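Local coordinates for protein aldose 1-epimerase (Caenorhabditis elegans, PDB 1LUR) that probably catalyses the interconversion of the alpha and beta anomers of aldose sugars such as galactose, acting as a mutarotase of the GalM type, at residues Val70-Asn75 with Val126-Gln131; Leu82-Lys87 with Ser320-Asp325; Trp175-Ser180 with Ala184-Glu189; Phe283-Cys286 with Glu292-Lys295. All blocks are in the same frame, centred on the assembly; numbering follows the deposited sequence.

From the N terminus, interaction 1 opens first, just after strand 69-70 of the seven-stranded sheet, and interaction 2 opens on strand 81-84. Interaction 1 then closes at the end of strand 121-129 in the nine-stranded sheet, so the two contacts cross, because interaction 2 closes only at 320-325. Its long loop encloses interactions 3 and 4, which follow in series and each close a short loop: 175-189 between the two large sheets, then the hairpin 283-295. Interactions 1 and 2 have centres 14 Å apart and share Pro-136 as a neighbour; interactions 3 and 4, 16 Å apart between centres, share Lys-298.

Interaction 1: Val70-Asn75 with Val126-Gln131; sequences VGRVAN and VRANEQ
The backbones of Arg-72 and Ala-128 keep their distance, with CA atoms 8.0 Å apart, and the arginine side chain bridges the gap to strand 121-129. Arg-72 follows a cis peptide bond, and its chain bends at chi3 (-80°), which lays the guanidinium flat against the strand. The Ala-128 carbonyl O sits 3.8 Å above the guanidinium plane, over its centre. The Ala-128 methyl is small enough to let the chain pass, with CB 3.9 Å from Arg-72 NE. Arg-72 NH2 lies 3.3 Å from Asn-129 C, where the strand gives way to helix 130-133. Asn-129 suits this N-cap position, since its short side chain caps a backbone N in the first turn while its own backbone N bonds to the Asp-132 carboxylate. No hydrogen bond joins the two segments. Instead Arg-72 makes a salt bridge to Asp-133, with weak bonds to the carbonyls of Leu-135, Pro-136 and Gly-137. A leucine here would probably leave Asp-133 without its positive partner and remove the weak bonds to those carbonyls. The chemistry is therefore divided: one face packs on backbone, while the N-H groups serve Asp-133 at the helix end and, weakly, carbonyls just after it.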
loop_
_atom_site.group_PDB
_atom_site.type_symbol
_atom_site.label_atom_id
_atom_site.label_comp_id
_atom_site.label_asym_id
_atom_site.label_seq_id
_atom_site.Cartn_x
_atom_site.Cartn_y
_atom_site.Cartn_z
ATOM N N VAL A 70 6.427 0.196 -0.026
ATOM C CA VAL A 70 6.939 1.518 0.308
ATOM C C VAL A 70 7.551 1.648 1.698
ATOM O O VAL A 70 7.034 1.097 2.668
ATOM C CB VAL A 70 5.820 2.582 0.167
ATOM C CG1 VAL A 70 6.334 3.940 0.604
ATOM C CG2 VAL A 70 5.328 2.629 -1.274
ATOM N N GLY A 71 8.655 2.389 1.767
ATOM C CA GLY A 71 9.367 2.622 3.017
ATOM C C GLY A 71 10.542 3.557 2.748
ATOM O O GLY A 71 10.752 3.926 1.588
ATOM N N ARG A 72 11.336 3.908 3.765
ATOM C CA ARG A 72 11.147 3.436 5.135
ATOM C C ARG A 72 9.970 4.032 5.877
ATOM O O ARG A 72 9.588 3.539 6.936
ATOM C CB ARG A 72 12.425 3.637 5.953
ATOM C CG ARG A 72 13.506 2.606 5.627
ATOM C CD ARG A 72 14.596 2.585 6.671
ATOM N NE ARG A 72 15.556 3.669 6.496
ATOM C CZ ARG A 72 16.385 4.083 7.444
ATOM N NH1 ARG A 72 16.365 3.511 8.646
ATOM N NH2 ARG A 72 17.244 5.062 7.189
ATOM N N VAL A 73 9.411 5.109 5.343
ATOM C CA VAL A 73 8.269 5.742 5.977
ATOM C C VAL A 73 7.283 6.058 4.869
ATOM O O VAL A 73 7.534 6.914 4.013
ATOM C CB VAL A 73 8.644 7.029 6.722
ATOM C CG1 VAL A 73 7.378 7.721 7.222
ATOM C CG2 VAL A 73 9.560 6.694 7.892
ATOM N N ALA A 74 6.170 5.336 4.871
ATOM C CA ALA A 74 5.143 5.530 3.868
ATOM C C ALA A 74 4.508 6.903 3.971
ATOM O O ALA A 74 4.338 7.461 5.061
ATOM C CB ALA A 74 4.074 4.452 3.995
ATOM N N ASN A 75 4.152 7.434 2.812
ATOM C CA ASN A 75 3.528 8.738 2.702
ATOM C C ASN A 75 4.474 9.881 3.039
ATOM O O ASN A 75 5.686 9.773 2.858
ATOM C CB ASN A 75 2.254 8.813 3.555
ATOM C CG ASN A 75 1.214 9.752 2.961
ATOM O OD1 ASN A 75 1.225 10.956 3.217
ATOM N ND2 ASN A 75 0.316 9.201 2.144
ATOM N N VAL A 126 16.023 -6.480 2.210
ATOM C CA VAL A 126 16.813 -5.318 1.826
ATOM C C VAL A 126 17.237 -4.554 3.072
ATOM O O VAL A 126 16.568 -4.612 4.105
ATOM C CB VAL A 126 16.008 -4.371 0.904
ATOM C CG1 VAL A 126 14.922 -3.654 1.697
ATOM C CG2 VAL A 126 16.947 -3.371 0.239
ATOM N N ARG A 127 18.358 -3.852 2.977
ATOM C CA ARG A 127 18.863 -3.079 4.098
ATOM C C ARG A 127 18.860 -1.613 3.720
ATOM O O ARG A 127 19.046 -1.263 2.555
ATOM C CB ARG A 127 20.292 -3.501 4.449
ATOM C CG ARG A 127 20.421 -4.897 5.005
ATOM C CD ARG A 127 21.894 -5.277 5.137
ATOM N NE ARG A 127 22.070 -6.560 5.801
ATOM C CZ ARG A 127 21.902 -6.756 7.103
ATOM N NH1 ARG A 127 21.557 -5.745 7.895
ATOM N NH2 ARG A 127 22.068 -7.971 7.611
ATOM N N ALA A 128 18.657 -0.757 4.713
ATOM C CA ALA A 128 18.633 0.678 4.483
ATOM C C ALA A 128 19.093 1.418 5.737
ATOM O O ALA A 128 18.726 1.052 6.851
ATOM C CB ALA A 128 17.218 1.120 4.102
ATOM N N ASN A 129 19.913 2.447 5.544
ATOM C CA ASN A 129 20.426 3.249 6.645
ATOM C C ASN A 129 20.351 4.721 6.261
ATOM O O ASN A 129 19.994 5.057 5.131
ATOM C CB ASN A 129 21.876 2.875 6.986
ATOM C CG ASN A 129 22.817 3.027 5.809
ATOM O OD1 ASN A 129 22.584 3.832 4.909
ATOM N ND2 ASN A 129 23.907 2.255 5.819
ATOM N N GLU A 130 20.705 5.601 7.194
ATOM C CA GLU A 130 20.658 7.031 6.917
ATOM C C GLU A 130 21.373 7.432 5.619
ATOM O O GLU A 130 20.892 8.308 4.903
ATOM C CB GLU A 130 21.221 7.822 8.110
ATOM C CG GLU A 130 21.011 9.340 8.014
ATOM C CD GLU A 130 21.545 10.095 9.228
ATOM O OE1 GLU A 130 22.120 9.439 10.120
ATOM O OE2 GLU A 130 21.389 11.343 9.290
ATOM N N GLN A 131 22.504 6.799 5.300
ATOM C CA GLN A 131 23.215 7.158 4.068
ATOM C C GLN A 131 22.408 6.859 2.817
ATOM O O GLN A 131 22.558 7.539 1.804
ATOM C CB GLN A 131 24.562 6.437 3.949
ATOM C CG GLN A 131 25.696 7.065 4.729
ATOM C CD GLN A 131 25.913 6.395 6.065
ATOM O OE1 GLN A 131 26.090 5.172 6.137
ATOM N NE2 GLN A 131 25.911 7.186 7.135
#

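Interaction 2: Leu82-Lys87 with Ser320-Asp325; sequences LHFDGK and SLRPGD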
loop_
_atom_site.group_PDB
_atom_site.type_symbol
_atom_site.label_atom_id
_atom_site.label_comp_id
_atom_site.label_asym_id
_atom_site.label_seq_id
_atom_site.Cartn_x
_atom_site.Cartn_y
_atom_site.Cartn_z
ATOM N N LEU A 82 11.892 16.215 10.705
ATOM C CA LEU A 82 11.324 15.526 11.855
ATOM C C LEU A 82 12.338 15.522 12.979
ATOM O O LEU A 82 13.513 15.827 12.772
ATOM C CB LEU A 82 10.944 14.079 11.496
ATOM C CG LEU A 82 12.054 13.098 11.102
ATOM C CD1 LEU A 82 12.751 12.544 12.352
ATOM C CD2 LEU A 82 11.449 11.958 10.294
ATOM N N HIS A 83 11.874 15.189 14.173
ATOM C CA HIS A 83 12.738 15.135 15.330
ATOM C C HIS A 83 12.704 13.702 15.832
ATOM O O HIS A 83 11.631 13.140 16.037
ATOM C CB HIS A 83 12.245 16.097 16.414
ATOM C CG HIS A 83 12.200 17.526 15.968
ATOM N ND1 HIS A 83 11.143 18.050 15.254
ATOM C CD2 HIS A 83 13.100 18.529 16.096
ATOM C CE1 HIS A 83 11.395 19.316 14.962
ATOM N NE2 HIS A 83 12.577 19.631 15.461
ATOM N N PHE A 84 13.878 13.103 15.999
ATOM C CA PHE A 84 13.954 11.734 16.477
ATOM C C PHE A 84 14.974 11.634 17.599
ATOM O O PHE A 84 16.149 11.932 17.400
ATOM C CB PHE A 84 14.355 10.788 15.341
ATOM C CG PHE A 84 14.418 9.350 15.754
ATOM C CD1 PHE A 84 13.252 8.622 15.964
ATOM C CD2 PHE A 84 15.642 8.736 15.991
ATOM C CE1 PHE A 84 13.305 7.303 16.410
ATOM C CE2 PHE A 84 15.705 7.419 16.436
ATOM C CZ PHE A 84 14.537 6.702 16.646
ATOM N N ASP A 85 14.518 11.217 18.775
ATOM C CA ASP A 85 15.401 11.078 19.925
ATOM C C ASP A 85 16.186 12.366 20.232
ATOM O O ASP A 85 17.384 12.326 20.513
ATOM C CB ASP A 85 16.357 9.898 19.692
ATOM C CG ASP A 85 15.668 8.535 19.855
ATOM O OD1 ASP A 85 14.445 8.506 20.126
ATOM O OD2 ASP A 85 16.354 7.497 19.711
ATOM N N GLY A 86 15.490 13.500 20.171
ATOM C CA GLY A 86 16.110 14.788 20.445
ATOM C C GLY A 86 17.027 15.328 19.363
ATOM O O GLY A 86 17.728 16.321 19.563
ATOM N N LYS A 87 17.015 14.688 18.203
ATOM C CA LYS A 87 17.860 15.124 17.104
ATOM C C LYS A 87 17.011 15.416 15.875
ATOM O O LYS A 87 16.105 14.655 15.541
ATOM C CB LYS A 87 18.881 14.031 16.801
ATOM C CG LYS A 87 19.992 14.433 15.871
ATOM C CD LYS A 87 20.947 13.272 15.684
ATOM C CE LYS A 87 22.003 13.586 14.644
ATOM N NZ LYS A 87 22.773 12.361 14.293
ATOM N N SER A 320 8.784 4.193 15.720
ATOM C CA SER A 320 10.211 3.976 15.868
ATOM C C SER A 320 10.472 2.473 15.860
ATOM O O SER A 320 9.595 1.679 16.200
ATOM C CB SER A 320 10.714 4.580 17.184
ATOM O OG SER A 320 10.088 3.965 18.295
ATOM N N LEU A 321 11.671 2.095 15.437
ATOM C CA LEU A 321 12.097 0.700 15.377
ATOM C C LEU A 321 13.454 0.750 16.069
ATOM O O LEU A 321 14.391 1.368 15.558
ATOM C CB LEU A 321 12.259 0.231 13.931
ATOM C CG LEU A 321 12.829 -1.182 13.779
ATOM C CD1 LEU A 321 11.912 -2.188 14.494
ATOM C CD2 LEU A 321 12.955 -1.533 12.304
ATOM N N ARG A 322 13.553 0.108 17.233
ATOM C CA ARG A 322 14.797 0.101 17.994
ATOM C C ARG A 322 15.438 -1.280 18.123
ATOM O O ARG A 322 14.747 -2.301 18.069
ATOM C CB ARG A 322 14.520 0.696 19.374
ATOM C CG ARG A 322 13.900 2.085 19.279
ATOM C CD ARG A 322 13.423 2.630 20.615
ATOM N NE ARG A 322 12.769 3.928 20.443
ATOM C CZ ARG A 322 13.410 5.073 20.212
ATOM N NH1 ARG A 322 14.734 5.100 20.139
ATOM N NH2 ARG A 322 12.719 6.188 20.019
ATOM N N PRO A 323 16.772 -1.320 18.297
ATOM C CA PRO A 323 17.556 -2.553 18.435
ATOM C C PRO A 323 16.906 -3.546 19.383
ATOM O O PRO A 323 16.467 -3.180 20.471
ATOM C CB PRO A 323 18.900 -2.048 18.956
ATOM C CG PRO A 323 19.016 -0.702 18.309
ATOM C CD PRO A 323 17.627 -0.137 18.509
ATOM N N GLY A 324 16.841 -4.803 18.965
ATOM C CA GLY A 324 16.238 -5.816 19.808
ATOM C C GLY A 324 14.765 -6.042 19.535
ATOM O O GLY A 324 14.247 -7.124 19.820
ATOM N N ASP A 325 14.079 -5.038 18.994
ATOM C CA ASP A 325 12.658 -5.197 18.707
ATOM C C ASP A 325 12.436 -5.738 17.304
ATOM O O ASP A 325 13.350 -5.762 16.476
ATOM C CB ASP A 325 11.905 -3.875 18.865
ATOM C CG ASP A 325 11.909 -3.366 20.295
ATOM O OD1 ASP A 325 12.011 -4.193 21.231
ATOM O OD2 ASP A 325 11.791 -2.141 20.487
#
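Asp-85 OD1 accepts a bond from Arg-322 NH2 at 2.9 Å, one half of a paired, end-on salt bridge. In the other half, Arg-322 NH1 donates to Asp-85 OD2 at 2.9 Å, almost straight at 172°. Each oxygen offers its syn lone pair, and the carboxylate and guanidinium planes lie only 14° apart, the nearly coplanar geometry that lets two N-H groups serve two oxygens together. Arg-322 suits the task because its chain, extended from CG to NE, spans the distance from its own turn. Phe-84 lies alongside the pair. With CG anti to the backbone N (chi1 -178°), its ring reaches toward the 320-325 segment and lies nearly parallel to the guanidinium, with CZ 3.8 Å from Arg-322 NH1. The Asp-85 carboxylate carbon stands 3.6 Å above that ring, offset toward the rim, while Ser-320 CB meets the ring edge in plane, 3.8 Å from CE1. The Ser-320 hydroxyl is engaged by Asp-318. A methionine in place of Arg-322 would probably leave the Asp-85 carboxylate without its charge partner and free to turn. Phe-84 also packs on Leu-166 and Pro-136, inward from the ion pair. Asp-85 and Gly-86, both with positive phi, form the tip of a type I' turn, the classic two-residue connection of a beta hairpin, here linking strands 81-84 and 87-90.

Interaction 3: Trp175-Ser180 with Ala184-Glu189; sequences WNLDGS and AEHFLE
His-186 turns the edge of its imidazole toward the backbone of Leu-177, whose N lies near the ring plane and donates a weak hydrogen bond to NE2 (3.3 Å, 145°). The Leu-177 side chain closes in beside it, with CB 3.8 Å from NE2. On the neighbouring corner, His-186 CE1 comes within 3.2 Å of Asp-178 OD2, the carboxylate being turned 50° from the ring. That carboxylate is itself fixed: chi1 of 57° swings it back over its own chain, where OD1 takes the N-H of Ser-180 at 2.7 Å in an Asx turn and also the Ser-180 hydroxyl, from above the carboxylate plane. OD2 bonds to Ser-260. Asn-176 stiffens the same bend, accepting from Gly-179 N at OD1 (2.6 Å) and giving ND2 to Ser-180 O. Gly-179, with positive phi, suits a backbone shape that a side chain would crowd. Beyond this shell, Phe-258 meets the His-186 ring, and Lys-298 reaches Ser-180 O, as the chain passes from strand 170-175 of one large sheet to strand 187-192 of the other. If NE2 accepts, as this weak bond suggests, the ring proton would probably sit on ND1, although the nearby carboxylate would probably make a second proton less costly.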
loop_
_atom_site.group_PDB
_atom_site.type_symbol
_atom_site.label_atom_id
_atom_site.label_comp_id
_atom_site.label_asym_id
_atom_site.label_seq_id
_atom_site.Cartn_x
_atom_site.Cartn_y
_atom_site.Cartn_z
ATOM N N TRP A 175 -5.782 -1.030 -7.138
ATOM C CA TRP A 175 -6.784 -2.030 -7.489
ATOM C C TRP A 175 -7.931 -1.605 -8.401
ATOM O O TRP A 175 -8.480 -0.513 -8.280
ATOM C CB TRP A 175 -7.369 -2.639 -6.214
ATOM C CG TRP A 175 -6.339 -3.193 -5.287
ATOM C CD1 TRP A 175 -5.648 -2.511 -4.325
ATOM C CD2 TRP A 175 -5.857 -4.544 -5.244
ATOM N NE1 TRP A 175 -4.769 -3.351 -3.685
ATOM C CE2 TRP A 175 -4.876 -4.605 -4.229
ATOM C CE3 TRP A 175 -6.158 -5.707 -5.965
ATOM C CZ2 TRP A 175 -4.193 -5.786 -3.916
ATOM C CZ3 TRP A 175 -5.480 -6.881 -5.653
ATOM C CH2 TRP A 175 -4.509 -6.909 -4.638
ATOM N N ASN A 176 -8.279 -2.512 -9.309
ATOM C CA ASN A 176 -9.351 -2.342 -10.287
ATOM C C ASN A 176 -9.760 -3.789 -10.543
ATOM O O ASN A 176 -9.010 -4.558 -11.142
ATOM C CB ASN A 176 -8.827 -1.700 -11.575
ATOM C CG ASN A 176 -9.913 -1.529 -12.618
ATOM O OD1 ASN A 176 -10.541 -2.501 -13.042
ATOM N ND2 ASN A 176 -10.146 -0.290 -13.035
ATOM N N LEU A 177 -10.950 -4.154 -10.079
ATOM C CA LEU A 177 -11.461 -5.511 -10.233
ATOM C C LEU A 177 -12.184 -5.925 -11.517
ATOM O O LEU A 177 -12.443 -7.113 -11.705
ATOM C CB LEU A 177 -12.362 -5.825 -9.036
ATOM C CG LEU A 177 -11.840 -5.334 -7.678
ATOM C CD1 LEU A 177 -12.823 -5.714 -6.576
ATOM C CD2 LEU A 177 -10.470 -5.935 -7.403
ATOM N N ASP A 178 -12.509 -4.988 -12.404
ATOM C CA ASP A 178 -13.211 -5.375 -13.634
ATOM C C ASP A 178 -12.690 -4.793 -14.942
ATOM O O ASP A 178 -13.248 -5.063 -16.009
ATOM C CB ASP A 178 -14.703 -5.052 -13.509
ATOM C CG ASP A 178 -14.961 -3.588 -13.218
ATOM O OD1 ASP A 178 -14.305 -2.732 -13.846
ATOM O OD2 ASP A 178 -15.826 -3.290 -12.370
ATOM N N GLY A 179 -11.636 -3.992 -14.869
ATOM C CA GLY A 179 -11.086 -3.407 -16.075
ATOM C C GLY A 179 -11.746 -2.120 -16.530
ATOM O O GLY A 179 -11.332 -1.541 -17.533
ATOM N N SER A 180 -12.765 -1.665 -15.808
ATOM C CA SER A 180 -13.455 -0.431 -16.177
ATOM C C SER A 180 -12.461 0.724 -16.264
ATOM O O SER A 180 -11.400 0.688 -15.643
ATOM C CB SER A 180 -14.538 -0.087 -15.149
ATOM O OG SER A 180 -15.618 -1.006 -15.201
ATOM N N ALA A 184 -15.334 4.297 -10.233
ATOM C CA ALA A 184 -16.428 5.076 -9.665
ATOM C C ALA A 184 -17.611 4.191 -9.287
ATOM O O ALA A 184 -18.283 4.430 -8.281
ATOM C CB ALA A 184 -16.874 6.141 -10.655
ATOM N N GLU A 185 -17.856 3.160 -10.090
ATOM C CA GLU A 185 -18.964 2.242 -9.837
ATOM C C GLU A 185 -18.672 1.169 -8.790
ATOM O O GLU A 185 -19.596 0.546 -8.262
ATOM C CB GLU A 185 -19.402 1.590 -11.150
ATOM C CG GLU A 185 -19.937 2.585 -12.174
ATOM C CD GLU A 185 -21.217 3.266 -11.714
ATOM O OE1 GLU A 185 -22.251 2.572 -11.591
ATOM O OE2 GLU A 185 -21.189 4.492 -11.471
ATOM N N HIS A 186 -17.397 0.949 -8.484
ATOM C CA HIS A 186 -17.036 -0.057 -7.490
ATOM C C HIS A 186 -17.649 0.296 -6.142
ATOM O O HIS A 186 -17.819 1.472 -5.815
ATOM C CB HIS A 186 -15.519 -0.141 -7.327
ATOM C CG HIS A 186 -14.831 -0.914 -8.405
ATOM N ND1 HIS A 186 -14.881 -0.550 -9.732
ATOM C CD2 HIS A 186 -14.050 -2.019 -8.345
ATOM C CE1 HIS A 186 -14.160 -1.396 -10.445
ATOM N NE2 HIS A 186 -13.644 -2.296 -9.628
ATOM N N PHE A 187 -17.984 -0.725 -5.363
ATOM C CA PHE A 187 -18.569 -0.506 -4.051
ATOM C C PHE A 187 -17.467 -0.666 -3.020
ATOM O O PHE A 187 -16.565 -1.491 -3.185
ATOM C CB PHE A 187 -19.670 -1.525 -3.762
ATOM C CG PHE A 187 -20.983 -1.215 -4.421
ATOM C CD1 PHE A 187 -21.133 -1.324 -5.799
ATOM C CD2 PHE A 187 -22.075 -0.824 -3.657
ATOM C CE1 PHE A 187 -22.356 -1.051 -6.406
ATOM C CE2 PHE A 187 -23.302 -0.549 -4.253
ATOM C CZ PHE A 187 -23.441 -0.664 -5.631
ATOM N N LEU A 188 -17.539 0.122 -1.956
ATOM C CA LEU A 188 -16.539 0.052 -0.906
ATOM C C LEU A 188 -17.206 0.167 0.451
ATOM O O LEU A 188 -18.089 1.003 0.654
ATOM C CB LEU A 188 -15.509 1.174 -1.077
ATOM C CG LEU A 188 -14.296 1.183 -0.141
ATOM C CD1 LEU A 188 -13.475 -0.091 -0.329
ATOM C CD2 LEU A 188 -13.442 2.412 -0.440
ATOM N N GLU A 189 -16.791 -0.688 1.376
ATOM C CA GLU A 189 -17.339 -0.689 2.723
ATOM C C GLU A 189 -16.179 -0.814 3.700
ATOM O O GLU A 189 -15.368 -1.738 3.602
ATOM C CB GLU A 189 -18.315 -1.854 2.907
ATOM C CG GLU A 189 -18.893 -1.956 4.306
ATOM C CD GLU A 189 -20.233 -2.665 4.328
ATOM O OE1 GLU A 189 -21.213 -2.101 3.795
ATOM O OE2 GLU A 189 -20.309 -3.784 4.876
#

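Interaction 4: Phe283-Cys286 with Glu292-Lys295; sequences FLDC and EHYK
Tyr-294 packs its CB against Leu-284 CD2 at 3.5 Å, the two side chains lying side by side and pointing the same way, and the same CB lies 3.6 Å from Cys-286 O. CG is anti to the carbonyl carbon, which brings the near end of the ring past the Cys-286 carbonyl: CG lies 3.8 Å and CD2 3.7 Å from Cys-286 O, which approaches the ring obliquely. At the tip, the hydroxyl leaves this contact and pairs with the backbone N of Lys-289 in the connecting loop, with a weak bond to Gly-52 O. A tyrosine suits the place, since its hydrocarbon part packs with Leu-284 and Leu-51 while its OH reaches polar backbone.

The backbones meet where Tyr-294 N donates to Cys-286 O at 2.9 Å, nearly in line with the carbonyl. The return bond, from Cys-286 N to Tyr-294 O, is weak, and that oxygen also receives a CA-H...O contact from Asp-285 CA at 3.2 Å. The two short strands 286-287 and 293-294 run antiparallel here, weakly paired.

Beside this pairing, His-293 NE2 donates to Asp-285 OD1 at 2.7 Å, almost straight at 172°. The oxygen lies in the imidazole plane, but the nitrogen meets the carboxylate on the syn side and 31° out of its plane, for the two groups stand 75° apart. Glu-292 turns to Lys-298 in a salt bridge. Short and straight, the histidine-carboxylate bond is consistent with a proton on NE2 and would be expected to favour a positively charged imidazole, adding an electrostatic tie to a hairpin with one sound backbone bond and one weak one.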
loop_
_atom_site.group_PDB
_atom_site.type_symbol
_atom_site.label_atom_id
_atom_site.label_comp_id
_atom_site.label_asym_id
_atom_site.label_seq_id
_atom_site.Cartn_x
_atom_site.Cartn_y
_atom_site.Cartn_z
ATOM N N PHE A 283 -4.427 11.593 -9.807
ATOM C CA PHE A 283 -3.329 12.115 -10.620
ATOM C C PHE A 283 -2.587 11.088 -11.474
ATOM O O PHE A 283 -1.447 11.319 -11.876
ATOM C CB PHE A 283 -2.332 12.840 -9.710
ATOM C CG PHE A 283 -2.939 13.970 -8.928
ATOM C CD1 PHE A 283 -3.196 15.196 -9.534
ATOM C CD2 PHE A 283 -3.288 13.800 -7.591
ATOM C CE1 PHE A 283 -3.793 16.236 -8.819
ATOM C CE2 PHE A 283 -3.887 14.833 -6.867
ATOM C CZ PHE A 283 -4.141 16.053 -7.484
ATOM N N LEU A 284 -3.228 9.962 -11.764
ATOM C CA LEU A 284 -2.591 8.931 -12.573
ATOM C C LEU A 284 -2.722 9.237 -14.063
ATOM O O LEU A 284 -3.707 9.827 -14.500
ATOM C CB LEU A 284 -3.211 7.564 -12.268
ATOM C CG LEU A 284 -2.625 6.359 -13.011
ATOM C CD1 LEU A 284 -1.147 6.205 -12.682
ATOM C CD2 LEU A 284 -3.395 5.108 -12.614
ATOM N N ASP A 285 -1.716 8.835 -14.834
ATOM C CA ASP A 285 -1.694 9.053 -16.279
ATOM C C ASP A 285 -0.433 8.392 -16.822
ATOM O O ASP A 285 0.584 9.054 -17.029
ATOM C CB ASP A 285 -1.677 10.557 -16.592
ATOM C CG ASP A 285 -1.732 10.852 -18.091
ATOM O OD1 ASP A 285 -2.738 10.493 -18.741
ATOM O OD2 ASP A 285 -0.769 11.450 -18.618
ATOM N N CYS A 286 -0.501 7.082 -17.044
ATOM C CA CYS A 286 0.642 6.337 -17.558
ATOM C C CYS A 286 0.202 5.181 -18.456
ATOM O O CYS A 286 -0.943 4.731 -18.390
ATOM C CB CYS A 286 1.464 5.782 -16.391
ATOM S SG CYS A 286 1.750 6.959 -15.040
ATOM N N GLU A 292 -2.499 -0.154 -22.293
ATOM C CA GLU A 292 -3.611 0.674 -21.842
ATOM C C GLU A 292 -3.147 2.013 -21.274
ATOM O O GLU A 292 -2.054 2.122 -20.717
ATOM C CB GLU A 292 -4.409 -0.073 -20.773
ATOM C CG GLU A 292 -5.733 0.579 -20.407
ATOM C CD GLU A 292 -6.408 -0.109 -19.241
ATOM O OE1 GLU A 292 -6.227 -1.337 -19.090
ATOM O OE2 GLU A 292 -7.138 0.570 -18.486
ATOM N N HIS A 293 -3.999 3.023 -21.413
ATOM C CA HIS A 293 -3.713 4.368 -20.927
ATOM C C HIS A 293 -4.505 4.643 -19.651
ATOM O O HIS A 293 -5.688 4.980 -19.713
ATOM C CB HIS A 293 -4.101 5.397 -21.994
ATOM C CG HIS A 293 -4.115 6.812 -21.500
ATOM N ND1 HIS A 293 -4.888 7.794 -22.081
ATOM C CD2 HIS A 293 -3.449 7.412 -20.483
ATOM C CE1 HIS A 293 -4.701 8.936 -21.444
ATOM N NE2 HIS A 293 -3.833 8.732 -20.471
ATOM N N TYR A 294 -3.857 4.508 -18.497
ATOM C CA TYR A 294 -4.540 4.755 -17.232
ATOM C C TYR A 294 -4.824 6.245 -17.100
ATOM O O TYR A 294 -3.969 7.076 -17.403
ATOM C CB TYR A 294 -3.687 4.284 -16.047
ATOM C CG TYR A 294 -3.287 2.825 -16.099
ATOM C CD1 TYR A 294 -4.188 1.845 -16.515
ATOM C CD2 TYR A 294 -2.007 2.422 -15.713
ATOM C CE1 TYR A 294 -3.823 0.498 -16.547
ATOM C CE2 TYR A 294 -1.636 1.079 -15.739
ATOM C CZ TYR A 294 -2.547 0.123 -16.158
ATOM O OH TYR A 294 -2.177 -1.202 -16.197
ATOM N N LYS A 295 -6.024 6.578 -16.640
ATOM C CA LYS A 295 -6.412 7.972 -16.477
ATOM C C LYS A 295 -6.968 8.213 -15.076
ATOM O O LYS A 295 -6.995 7.304 -14.246
ATOM C CB LYS A 295 -7.453 8.337 -17.540
ATOM C CG LYS A 295 -7.322 9.743 -18.119
ATOM C CD LYS A 295 -8.112 9.860 -19.426
ATOM C CE LYS A 295 -7.934 11.216 -20.105
ATOM N NZ LYS A 295 -8.621 12.323 -19.381
#